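Local coordinates for 6-phosphogluconate dehydrogenase (Pseudomonas syringae, PDB 5U5G), which probably reduces (2-oxopropyl)phosphonic acid with NADPH at a late step of fosfomycin biosynthesis in pseudomonads, at residues L10-Q15 / S231-L236; G106-F111 / P164-A169; S215-V220 / S277-Y282. All coordinates share one frame; numbering follows the deposited sequence.

From the N terminus, 10-15 opens contact 1 in the glycine-rich turn of the Rossmann-type domain. Contact 2 follows and closes first. It joins helix 101-113 to the turn that starts the long helix 168-196, and it is nested wholly inside the loop of contact 1. Contact 3 then opens at 215-220, before 231-236 closes contact 1, and closes only at 277-282, so contacts 1 and 3 cross. They touch each other through Ser232 OG and Asp278 OD1, 2.7 Å apart. Contact 1 joins the Rossmann-type domain to the helical domain beside NADP. Contact 3 stays within the helical part, beside the phosphonate. Contact 2 lies about 31 Å from contact 3, centre to centre.

Contact 1. Residues L10-Q15 / S231-L236; sequences LGRMGQ and SSNVSL. With NAP (NADP nicotinamide-adenine-dinucleotide phosphate), chain E.
Arg12 reaches from the glycine-rich turn of the Rossmann-type nucleotide fold to Asn233 and Ser235, in the loop before helix 236-247. The contact bridges the cofactor domain and the helical domain, with NADP bound between them. The Arg12 chain lies across Asn233. Its CD sits 3.5 Å from the backbone Asn233 O, and its CG is 3.8 Å from Asn233 ND2. The guanidinium and the Asn233 amide are steeply turned against each other, with planes 68° apart, and no hydrogen bond joins them. Asn233 ND2 comes near the edge of the guanidinium. Ser235 CB instead lies over one of its faces, 3.8 Å from Arg12 NH1. Arg12 CG is anti to the carbonyl carbon (chi1 -74°), and a bend at chi2 carries CD to Asn233 O. NH1 forms a salt bridge with Glu276, which fixes the far end of the side chain. Arg12 NE is buried by the contact and has no partner in the model. Ser235 N-caps helix 236-247, with its OG accepting from Val238 N.

Backbone amides at the start of helix 12-23 hold the pyrophosphate. Arg12 N gives an almost straight bond to O2A of NADP, 2.9 Å long, and Met13 N bonds to O1N. Gly11 CA packs directly on the cofactor, 3.2 Å from O5B of NADP. The nicotinamide end is held from both segments. Met13 CE lies 3.2 Å from C4N of NADP. Val234 CG2 lies against the carboxamide oxygen O7N, while the carboxamide nitrogen N7N of NADP donates to Asn233 O at 3.0 Å.

Contact 2. Residues G106-F111 / P164-A169; sequences GLHAAF and PEPGKA
The ring of His108, on helix 101-113 of the Rossmann-type domain, meets Pro166 in a type II beta turn. The turn runs from Glu165 to Lys168 and leads into the long helix 168-196. It thus lies where the cofactor domain passes into the helical domain.

The interaction across the segments is CH-pi. Pro166 CB sits over one face of the His108 imidazole, 3.8 Å from its centroid and 26° off the ring normal. It is shifted toward the rim, so CD2 of His108 is its nearest ring atom, at 3.5 Å. With CG of His108 anti to the carbonyl carbon, the ring projects from the helix toward the proline. Tyr118, of strand 117-124, meets the same ring edge-to-face.

Polar bonds come from around the pair. Glu120 OE1, also on strand 117-124, takes both His108 NE2 and Gly167 N, and so ties the ring and the turn to one carboxylate oxygen.

Backbone bonds shape the turn itself. Gly167 is the N-cap of helix 168-196, and its backbone angles (phi 85°, psi -15°) would press a CB on the Pro166 carbonyl O. The turn is closed by Lys168 N donating to Glu165 O at 3.0 Å.

Contact 3. Residues S215-V220 / S277-Y282; sequences SAYMDV and SDQCQY. With 7VD ((2-oxopropyl)phosphonic acid), chain F.
Tyr217 and Val220, near the start of helix 216-226, pack against Gln279 and Cys280 in a short 3-10 turn. The packing across the segments involves no hydrogen bond. The Gln279 amide comes in at the edge of the Tyr217 ring, with NE2 3.4 Å from CE2 of the tyrosine. Ring and amide planes stand almost square, 87° apart. Gln279 CG lies between its backbone N and carbonyl carbon (chi1 54°), and the chain then extends straight to the ring. Ser232 OG also bonds Gln279 NE2. Val220 adds apolar contact. Its CG1 lies 3.9 Å from Cys280 SG, while its CG2 covers the centre of one face of the Tyr217 ring.

Hydrogen bonds set the two backbones. Ser215 N-caps helix 216-226, with its OG accepting from Met218 N at 2.8 Å. Asp278 OD1 accepts from Cys280 N through its anti lone pair, an Asx turn.

The ligand is reached through the phenol. Tyr217 OH donates to O4 of the phosphonate over a short 2.5 Å. Arg239 NH1 bonds to both Tyr217 OH and Gln279 OE1, and Arg212 NH1 of the second subunit is also hydrogen-bonded to the ligand. Gln279 and Val220 probably help to hold the ring in place. Arg239 would probably strengthen the phenol as a donor to the anionic phosphonate.

Contact 1. Residues L10-Q15 / S231-L236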
loop_
_atom_site.group_PDB
_atom_site.type_symbol
_atom_site.label_atom_id
_atom_site.label_comp_id
_atom_site.label_asym_id
_atom_site.label_seq_id
_atom_site.Cartn_x
_atom_site.Cartn_y
_atom_site.Cartn_z
ATOM N N LEU A 10 -13.387 -24.971 -7.287
ATOM C CA LEU A 10 -13.706 -24.085 -8.386
ATOM C C LEU A 10 -14.442 -22.878 -7.835
ATOM O O LEU A 10 -15.521 -22.520 -8.313
ATOM C CB LEU A 10 -14.526 -24.828 -9.442
ATOM C CG LEU A 10 -13.807 -26.058 -10.025
ATOM C CD1 LEU A 10 -14.684 -26.817 -11.028
ATOM C CD2 LEU A 10 -12.456 -25.700 -10.661
ATOM N N GLY A 11 -13.883 -22.274 -6.801
ATOM C CA GLY A 11 -14.373 -21.006 -6.314
ATOM C C GLY A 11 -13.860 -19.890 -7.196
ATOM O O GLY A 11 -13.409 -20.104 -8.324
ATOM N N ARG A 12 -13.925 -18.672 -6.655
ATOM C CA ARG A 12 -13.518 -17.497 -7.415
ATOM C C ARG A 12 -12.094 -17.643 -7.935
ATOM O O ARG A 12 -11.837 -17.476 -9.133
ATOM C CB ARG A 12 -13.649 -16.246 -6.540
ATOM C CG ARG A 12 -15.091 -15.780 -6.309
ATOM C CD ARG A 12 -15.187 -15.145 -4.916
ATOM N NE ARG A 12 -16.268 -14.177 -4.769
ATOM C CZ ARG A 12 -17.313 -14.308 -3.953
ATOM N NH1 ARG A 12 -17.442 -15.387 -3.178
ATOM N NH2 ARG A 12 -18.227 -13.344 -3.908
ATOM N N MET A 13 -11.151 -17.917 -7.037
ATOM C CA MET A 13 -9.751 -18.025 -7.441
ATOM C C MET A 13 -9.499 -19.304 -8.230
ATOM O O MET A 13 -8.760 -19.290 -9.221
ATOM C CB MET A 13 -8.845 -17.976 -6.205
ATOM C CG MET A 13 -7.346 -18.118 -6.517
ATOM S SD MET A 13 -6.746 -16.717 -7.498
ATOM C CE MET A 13 -7.280 -15.396 -6.466
ATOM N N GLY A 14 -10.099 -20.419 -7.804
ATOM C CA GLY A 14 -9.878 -21.681 -8.509
ATOM C C GLY A 14 -10.316 -21.625 -9.965
ATOM O O GLY A 14 -9.564 -22.001 -10.871
ATOM N N GLN A 15 -11.541 -21.146 -10.208
ATOM C CA GLN A 15 -12.019 -20.935 -11.574
ATOM C C GLN A 15 -11.047 -20.091 -12.394
ATOM O O GLN A 15 -10.749 -20.414 -13.547
ATOM C CB GLN A 15 -13.396 -20.258 -11.550
ATOM C CG GLN A 15 -14.559 -21.189 -11.201
ATOM C CD GLN A 15 -15.906 -20.466 -11.252
ATOM O OE1 GLN A 15 -16.287 -19.925 -12.297
ATOM N NE2 GLN A 15 -16.618 -20.425 -10.110
ATOM N N SER A 231 -17.561 -6.412 -8.006
ATOM C CA SER A 231 -16.959 -7.295 -7.016
ATOM C C SER A 231 -15.434 -7.232 -7.069
ATOM O O SER A 231 -14.831 -7.195 -8.145
ATOM C CB SER A 231 -17.438 -8.733 -7.252
ATOM O OG SER A 231 -16.835 -9.616 -6.327
ATOM N N SER A 232 -14.804 -7.207 -5.895
ATOM C CA SER A 232 -13.364 -7.411 -5.829
ATOM C C SER A 232 -13.012 -8.889 -5.788
ATOM O O SER A 232 -11.821 -9.233 -5.790
ATOM C CB SER A 232 -12.762 -6.685 -4.618
ATOM O OG SER A 232 -13.155 -7.260 -3.391
ATOM N N ASN A 233 -14.034 -9.755 -5.762
ATOM C CA ASN A 233 -13.891 -11.218 -5.796
ATOM C C ASN A 233 -13.148 -11.767 -4.578
ATOM O O ASN A 233 -12.535 -12.839 -4.636
ATOM C CB ASN A 233 -13.223 -11.679 -7.094
ATOM C CG ASN A 233 -14.188 -11.700 -8.260
ATOM O OD1 ASN A 233 -13.992 -11.017 -9.265
ATOM N ND2 ASN A 233 -15.241 -12.485 -8.127
ATOM N N VAL A 234 -13.196 -11.038 -3.466
ATOM C CA VAL A 234 -12.816 -11.565 -2.171
ATOM C C VAL A 234 -14.006 -11.385 -1.244
ATOM O O VAL A 234 -14.386 -10.253 -0.916
ATOM C CB VAL A 234 -11.571 -10.887 -1.597
ATOM C CG1 VAL A 234 -11.176 -11.586 -0.298
ATOM C CG2 VAL A 234 -10.424 -10.920 -2.604
ATOM N N SER A 235 -14.586 -12.497 -0.807
ATOM C CA SER A 235 -15.695 -12.438 0.129
ATOM C C SER A 235 -15.206 -12.112 1.535
ATOM O O SER A 235 -14.038 -12.316 1.890
ATOM C CB SER A 235 -16.447 -13.765 0.160
ATOM O OG SER A 235 -15.646 -14.746 0.797
ATOM N N LEU A 236 -16.130 -11.623 2.353
ATOM C CA LEU A 236 -15.807 -11.419 3.759
ATOM C C LEU A 236 -15.507 -12.738 4.454
ATOM O O LEU A 236 -14.727 -12.764 5.410
ATOM C CB LEU A 236 -16.942 -10.688 4.463
ATOM C CG LEU A 236 -17.073 -9.190 4.142
ATOM C CD1 LEU A 236 -18.457 -8.681 4.530
ATOM C CD2 LEU A 236 -15.998 -8.372 4.833
HETATM P PA NAP E . -14.657 -19.249 -2.651
HETATM O O1A NAP E . -15.496 -19.063 -1.441
HETATM O O2A NAP E . -14.904 -18.438 -3.899
HETATM O O5B NAP E . -14.643 -20.853 -3.081
HETATM C C5B NAP E . -14.336 -21.595 -1.925
HETATM C C4B NAP E . -14.003 -23.026 -2.399
HETATM O O4B NAP E . -13.811 -23.907 -1.293
HETATM C C3B NAP E . -15.175 -23.566 -3.295
HETATM O O3B NAP E . -14.646 -24.409 -4.272
HETATM C C2B NAP E . -15.940 -24.427 -2.271
HETATM O O2B NAP E . -16.616 -25.466 -2.787
HETATM C C1B NAP E . -14.695 -24.997 -1.481
HETATM N N9A NAP E . -15.152 -25.501 -0.200
HETATM C C8A NAP E . -15.430 -24.795 0.988
HETATM N N7A NAP E . -15.877 -25.599 1.991
HETATM C C5A NAP E . -15.893 -26.874 1.407
HETATM C C6A NAP E . -16.257 -28.138 1.904
HETATM N N6A NAP E . -16.690 -28.289 3.199
HETATM N N1A NAP E . -16.194 -29.249 1.127
HETATM C C2A NAP E . -15.756 -29.053 -0.156
HETATM N N3A NAP E . -15.370 -27.924 -0.767
HETATM C C4A NAP E . -15.449 -26.827 0.048
HETATM O O3 NAP E . -13.201 -18.884 -1.984
HETATM P PN NAP E . -12.130 -18.274 -3.005
HETATM O O1N NAP E . -11.980 -19.064 -4.245
HETATM O O2N NAP E . -12.061 -16.763 -2.968
HETATM O O5D NAP E . -10.644 -18.618 -2.157
HETATM C C5D NAP E . -10.264 -19.914 -2.299
HETATM C C4D NAP E . -8.875 -20.024 -1.697
HETATM O O4D NAP E . -7.970 -19.117 -2.378
HETATM C C3D NAP E . -8.924 -19.562 -0.181
HETATM O O3D NAP E . -8.042 -20.361 0.556
HETATM C C2D NAP E . -8.439 -18.130 -0.243
HETATM O O2D NAP E . -7.777 -17.714 0.922
HETATM C C1D NAP E . -7.400 -18.249 -1.406
HETATM N N1N NAP E . -7.173 -16.968 -2.046
HETATM C C2N NAP E . -8.236 -16.209 -2.604
HETATM C C3N NAP E . -7.938 -15.039 -3.270
HETATM C C7N NAP E . -9.005 -14.245 -3.887
HETATM O O7N NAP E . -8.782 -13.217 -4.529
HETATM N N7N NAP E . -10.317 -14.677 -3.804
HETATM C C4N NAP E . -6.521 -14.563 -3.453
HETATM C C5N NAP E . -5.516 -15.416 -2.819
HETATM C C6N NAP E . -5.846 -16.523 -2.155
HETATM P P2B NAP E . -18.317 -25.068 -3.388
HETATM O O1X NAP E . -17.946 -24.358 -4.653
HETATM O O2X NAP E . -18.942 -26.459 -3.533
HETATM O O3X NAP E . -18.795 -24.222 -2.233
#

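Contact 2. Residues G106-F111 / P164-A169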
loop_
_atom_site.group_PDB
_atom_site.type_symbol
_atom_site.label_atom_id
_atom_site.label_comp_id
_atom_site.label_asym_id
_atom_site.label_seq_id
_atom_site.Cartn_x
_atom_site.Cartn_y
_atom_site.Cartn_z
ATOM N N GLY A 106 1.477 -30.519 8.879
ATOM C CA GLY A 106 0.968 -31.877 9.006
ATOM C C GLY A 106 0.754 -32.543 7.661
ATOM O O GLY A 106 0.987 -33.745 7.506
ATOM N N LEU A 107 0.312 -31.772 6.665
ATOM C CA LEU A 107 0.101 -32.334 5.334
ATOM C C LEU A 107 1.430 -32.655 4.652
ATOM O O LEU A 107 1.550 -33.691 3.992
ATOM C CB LEU A 107 -0.730 -31.373 4.487
ATOM C CG LEU A 107 -2.204 -31.280 4.881
ATOM C CD1 LEU A 107 -2.896 -30.154 4.139
ATOM C CD2 LEU A 107 -2.926 -32.623 4.642
ATOM N N HIS A 108 2.440 -31.786 4.805
ATOM C CA HIS A 108 3.786 -32.126 4.340
ATOM C C HIS A 108 4.205 -33.505 4.846
ATOM O O HIS A 108 4.670 -34.356 4.075
ATOM C CB HIS A 108 4.797 -31.070 4.798
ATOM C CG HIS A 108 4.814 -29.827 3.953
ATOM N ND1 HIS A 108 5.452 -29.767 2.730
ATOM C CD2 HIS A 108 4.281 -28.597 4.161
ATOM C CE1 HIS A 108 5.300 -28.558 2.217
ATOM N NE2 HIS A 108 4.593 -27.830 3.065
ATOM N N ALA A 109 4.020 -33.748 6.145
ATOM C CA ALA A 109 4.443 -35.017 6.733
ATOM C C ALA A 109 3.580 -36.176 6.252
ATOM O O ALA A 109 4.101 -37.256 5.948
ATOM C CB ALA A 109 4.407 -34.932 8.259
ATOM N N ALA A 110 2.260 -35.980 6.179
ATOM C CA ALA A 110 1.390 -37.073 5.749
ATOM C C ALA A 110 1.688 -37.479 4.313
ATOM O O ALA A 110 1.700 -38.675 3.985
ATOM C CB ALA A 110 -0.082 -36.686 5.912
ATOM N N PHE A 111 1.949 -36.502 3.439
ATOM C CA PHE A 111 2.292 -36.835 2.058
ATOM C C PHE A 111 3.600 -37.611 1.991
ATOM O O PHE A 111 3.702 -38.600 1.254
ATOM C CB PHE A 111 2.390 -35.569 1.201
ATOM C CG PHE A 111 1.077 -35.142 0.587
ATOM C CD1 PHE A 111 0.025 -34.711 1.387
ATOM C CD2 PHE A 111 0.915 -35.125 -0.796
ATOM C CE1 PHE A 111 -1.191 -34.299 0.822
ATOM C CE2 PHE A 111 -0.292 -34.706 -1.371
ATOM C CZ PHE A 111 -1.350 -34.308 -0.563
ATOM N N PRO A 164 11.688 -23.032 1.573
ATOM C CA PRO A 164 11.432 -24.488 1.625
ATOM C C PRO A 164 10.774 -24.990 2.897
ATOM O O PRO A 164 9.988 -25.944 2.830
ATOM C CB PRO A 164 12.839 -25.093 1.465
ATOM C CG PRO A 164 13.665 -24.035 0.835
ATOM C CD PRO A 164 13.096 -22.715 1.280
ATOM N N GLU A 165 11.082 -24.395 4.046
ATOM C CA GLU A 165 10.622 -24.927 5.325
ATOM C C GLU A 165 9.102 -25.068 5.350
ATOM O O GLU A 165 8.389 -24.088 5.093
ATOM C CB GLU A 165 11.071 -24.013 6.462
ATOM C CG GLU A 165 10.559 -24.431 7.831
ATOM C CD GLU A 165 10.896 -23.418 8.928
ATOM O OE1 GLU A 165 10.990 -22.208 8.626
ATOM O OE2 GLU A 165 11.079 -23.836 10.094
ATOM N N PRO A 166 8.574 -26.253 5.671
ATOM C CA PRO A 166 7.115 -26.429 5.732
ATOM C C PRO A 166 6.452 -25.431 6.669
ATOM O O PRO A 166 6.946 -25.143 7.763
ATOM C CB PRO A 166 6.954 -27.863 6.249
ATOM C CG PRO A 166 8.216 -28.566 5.817
ATOM C CD PRO A 166 9.305 -27.514 5.895
ATOM N N GLY A 167 5.309 -24.908 6.235
ATOM C CA GLY A 167 4.578 -23.939 7.011
ATOM C C GLY A 167 5.033 -22.509 6.828
ATOM O O GLY A 167 4.293 -21.592 7.198
ATOM N N LYS A 168 6.220 -22.290 6.247
ATOM C CA LYS A 168 6.754 -20.932 6.147
ATOM C C LYS A 168 5.979 -20.104 5.130
ATOM O O LYS A 168 5.739 -18.911 5.350
ATOM C CB LYS A 168 8.239 -20.959 5.786
ATOM C CG LYS A 168 8.872 -19.563 5.731
ATOM C CD LYS A 168 10.409 -19.620 5.735
ATOM C CE LYS A 168 10.990 -18.225 5.789
ATOM N NZ LYS A 168 12.468 -18.224 5.790
ATOM N N ALA A 169 5.596 -20.711 4.002
ATOM C CA ALA A 169 4.810 -19.982 3.015
ATOM C C ALA A 169 3.498 -19.496 3.611
ATOM O O ALA A 169 3.088 -18.352 3.373
ATOM C CB ALA A 169 4.557 -20.856 1.782
#

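Contact 3. Residues S215-V220 / S277-Y282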
loop_
_atom_site.group_PDB
_atom_site.type_symbol
_atom_site.label_atom_id
_atom_site.label_comp_id
_atom_site.label_asym_id
_atom_site.label_seq_id
_atom_site.Cartn_x
_atom_site.Cartn_y
_atom_site.Cartn_z
ATOM N N SER A 215 -1.224 1.803 -2.502
ATOM C CA SER A 215 -1.063 0.411 -2.093
ATOM C C SER A 215 -1.873 -0.441 -3.055
ATOM O O SER A 215 -2.819 0.040 -3.686
ATOM C CB SER A 215 -1.523 0.160 -0.646
ATOM O OG SER A 215 -2.937 0.251 -0.496
ATOM N N ALA A 216 -1.479 -1.712 -3.164
ATOM C CA ALA A 216 -2.272 -2.664 -3.934
ATOM C C ALA A 216 -3.742 -2.644 -3.512
ATOM O O ALA A 216 -4.644 -2.683 -4.364
ATOM C CB ALA A 216 -1.679 -4.071 -3.789
ATOM N N TYR A 217 -4.014 -2.542 -2.206
ATOM C CA TYR A 217 -5.407 -2.576 -1.774
ATOM C C TYR A 217 -6.096 -1.220 -1.786
ATOM O O TYR A 217 -7.334 -1.181 -1.774
ATOM C CB TYR A 217 -5.537 -3.237 -0.392
ATOM C CG TYR A 217 -5.955 -4.672 -0.599
ATOM C CD1 TYR A 217 -5.021 -5.633 -0.997
ATOM C CD2 TYR A 217 -7.298 -5.051 -0.511
ATOM C CE1 TYR A 217 -5.407 -6.956 -1.246
ATOM C CE2 TYR A 217 -7.692 -6.374 -0.750
ATOM C CZ TYR A 217 -6.740 -7.321 -1.123
ATOM O OH TYR A 217 -7.120 -8.633 -1.367
ATOM N N MET A 218 -5.342 -0.116 -1.815
ATOM C CA MET A 218 -5.941 1.158 -2.208
ATOM C C MET A 218 -6.499 1.076 -3.628
ATOM O O MET A 218 -7.608 1.556 -3.898
ATOM C CB MET A 218 -4.911 2.288 -2.097
ATOM C CG MET A 218 -5.360 3.624 -2.722
ATOM S SD MET A 218 -6.782 4.466 -1.971
ATOM C CE MET A 218 -6.013 5.175 -0.499
ATOM N N ASP A 219 -5.744 0.454 -4.546
ATOM C CA ASP A 219 -6.261 0.193 -5.891
ATOM C C ASP A 219 -7.566 -0.593 -5.835
ATOM O O ASP A 219 -8.536 -0.257 -6.523
ATOM C CB ASP A 219 -5.226 -0.565 -6.726
ATOM C CG ASP A 219 -4.000 0.281 -7.053
ATOM O OD1 ASP A 219 -4.042 1.522 -6.866
ATOM O OD2 ASP A 219 -2.988 -0.303 -7.491
ATOM N N VAL A 220 -7.608 -1.646 -5.008
ATOM C CA VAL A 220 -8.833 -2.431 -4.871
ATOM C C VAL A 220 -9.984 -1.538 -4.420
ATOM O O VAL A 220 -11.078 -1.572 -4.989
ATOM C CB VAL A 220 -8.618 -3.603 -3.897
ATOM C CG1 VAL A 220 -9.949 -4.289 -3.604
ATOM C CG2 VAL A 220 -7.622 -4.594 -4.482
ATOM N N SER A 277 -20.675 -11.519 0.931
ATOM C CA SER A 277 -20.562 -10.130 0.508
ATOM C C SER A 277 -19.096 -9.693 0.411
ATOM O O SER A 277 -18.187 -10.295 1.001
ATOM C CB SER A 277 -21.315 -9.216 1.468
ATOM O OG SER A 277 -22.698 -9.488 1.432
ATOM N N ASP A 278 -18.881 -8.616 -0.346
ATOM C CA ASP A 278 -17.532 -8.193 -0.704
ATOM C C ASP A 278 -16.784 -7.654 0.513
ATOM O O ASP A 278 -17.360 -6.978 1.376
ATOM C CB ASP A 278 -17.596 -7.122 -1.801
ATOM C CG ASP A 278 -16.317 -7.035 -2.615
ATOM O OD1 ASP A 278 -15.349 -6.349 -2.179
ATOM O OD2 ASP A 278 -16.282 -7.655 -3.701
ATOM N N GLN A 279 -15.480 -7.960 0.571
ATOM C CA GLN A 279 -14.608 -7.366 1.583
ATOM C C GLN A 279 -14.743 -5.844 1.628
ATOM O O GLN A 279 -14.643 -5.242 2.701
ATOM C CB GLN A 279 -13.143 -7.757 1.313
ATOM C CG GLN A 279 -12.676 -7.421 -0.107
ATOM C CD GLN A 279 -11.221 -7.747 -0.370
ATOM O OE1 GLN A 279 -10.488 -8.176 0.530
ATOM N NE2 GLN A 279 -10.795 -7.563 -1.620
ATOM N N CYS A 280 -14.980 -5.211 0.482
ATOM C CA CYS A 280 -15.106 -3.758 0.418
ATOM C C CYS A 280 -16.430 -3.240 0.952
ATOM O O CYS A 280 -16.651 -2.032 0.889
ATOM C CB CYS A 280 -14.916 -3.270 -1.016
ATOM S SG CYS A 280 -13.280 -3.602 -1.692
ATOM N N GLN A 281 -17.309 -4.096 1.481
ATOM C CA GLN A 281 -18.550 -3.604 2.084
ATOM C C GLN A 281 -18.324 -2.842 3.388
ATOM O O GLN A 281 -19.285 -2.297 3.946
ATOM C CB GLN A 281 -19.520 -4.770 2.292
ATOM C CG GLN A 281 -20.430 -4.998 1.075
ATOM C CD GLN A 281 -21.330 -3.798 0.816
ATOM O OE1 GLN A 281 -22.226 -3.513 1.604
ATOM N NE2 GLN A 281 -21.085 -3.080 -0.276
ATOM N N TYR A 282 -17.085 -2.781 3.885
ATOM C CA TYR A 282 -16.762 -1.797 4.912
ATOM C C TYR A 282 -17.236 -0.398 4.509
ATOM O O TYR A 282 -17.607 0.396 5.376
ATOM C CB TYR A 282 -15.252 -1.788 5.176
ATOM C CG TYR A 282 -14.809 -0.926 6.360
ATOM C CD1 TYR A 282 -15.565 -0.860 7.524
ATOM C CD2 TYR A 282 -13.607 -0.224 6.322
ATOM C CE1 TYR A 282 -15.142 -0.096 8.619
ATOM C CE2 TYR A 282 -13.177 0.544 7.408
ATOM C CZ TYR A 282 -13.940 0.597 8.549
ATOM O OH TYR A 282 -13.502 1.362 9.612
HETATM P P1 7VD F . -5.057 -11.409 -2.506
HETATM C C1 7VD F . -6.641 -11.974 -1.824
HETATM O O2 7VD F . -3.866 -11.668 -1.612
HETATM O O3 7VD F . -4.801 -11.980 -3.880
HETATM O O4 7VD F . -5.332 -9.928 -2.602
HETATM C C6 7VD F . -6.572 -12.843 -0.594
HETATM O O7 7VD F . -5.667 -13.662 -0.438
HETATM C C8 7VD F . -7.671 -12.637 0.413
#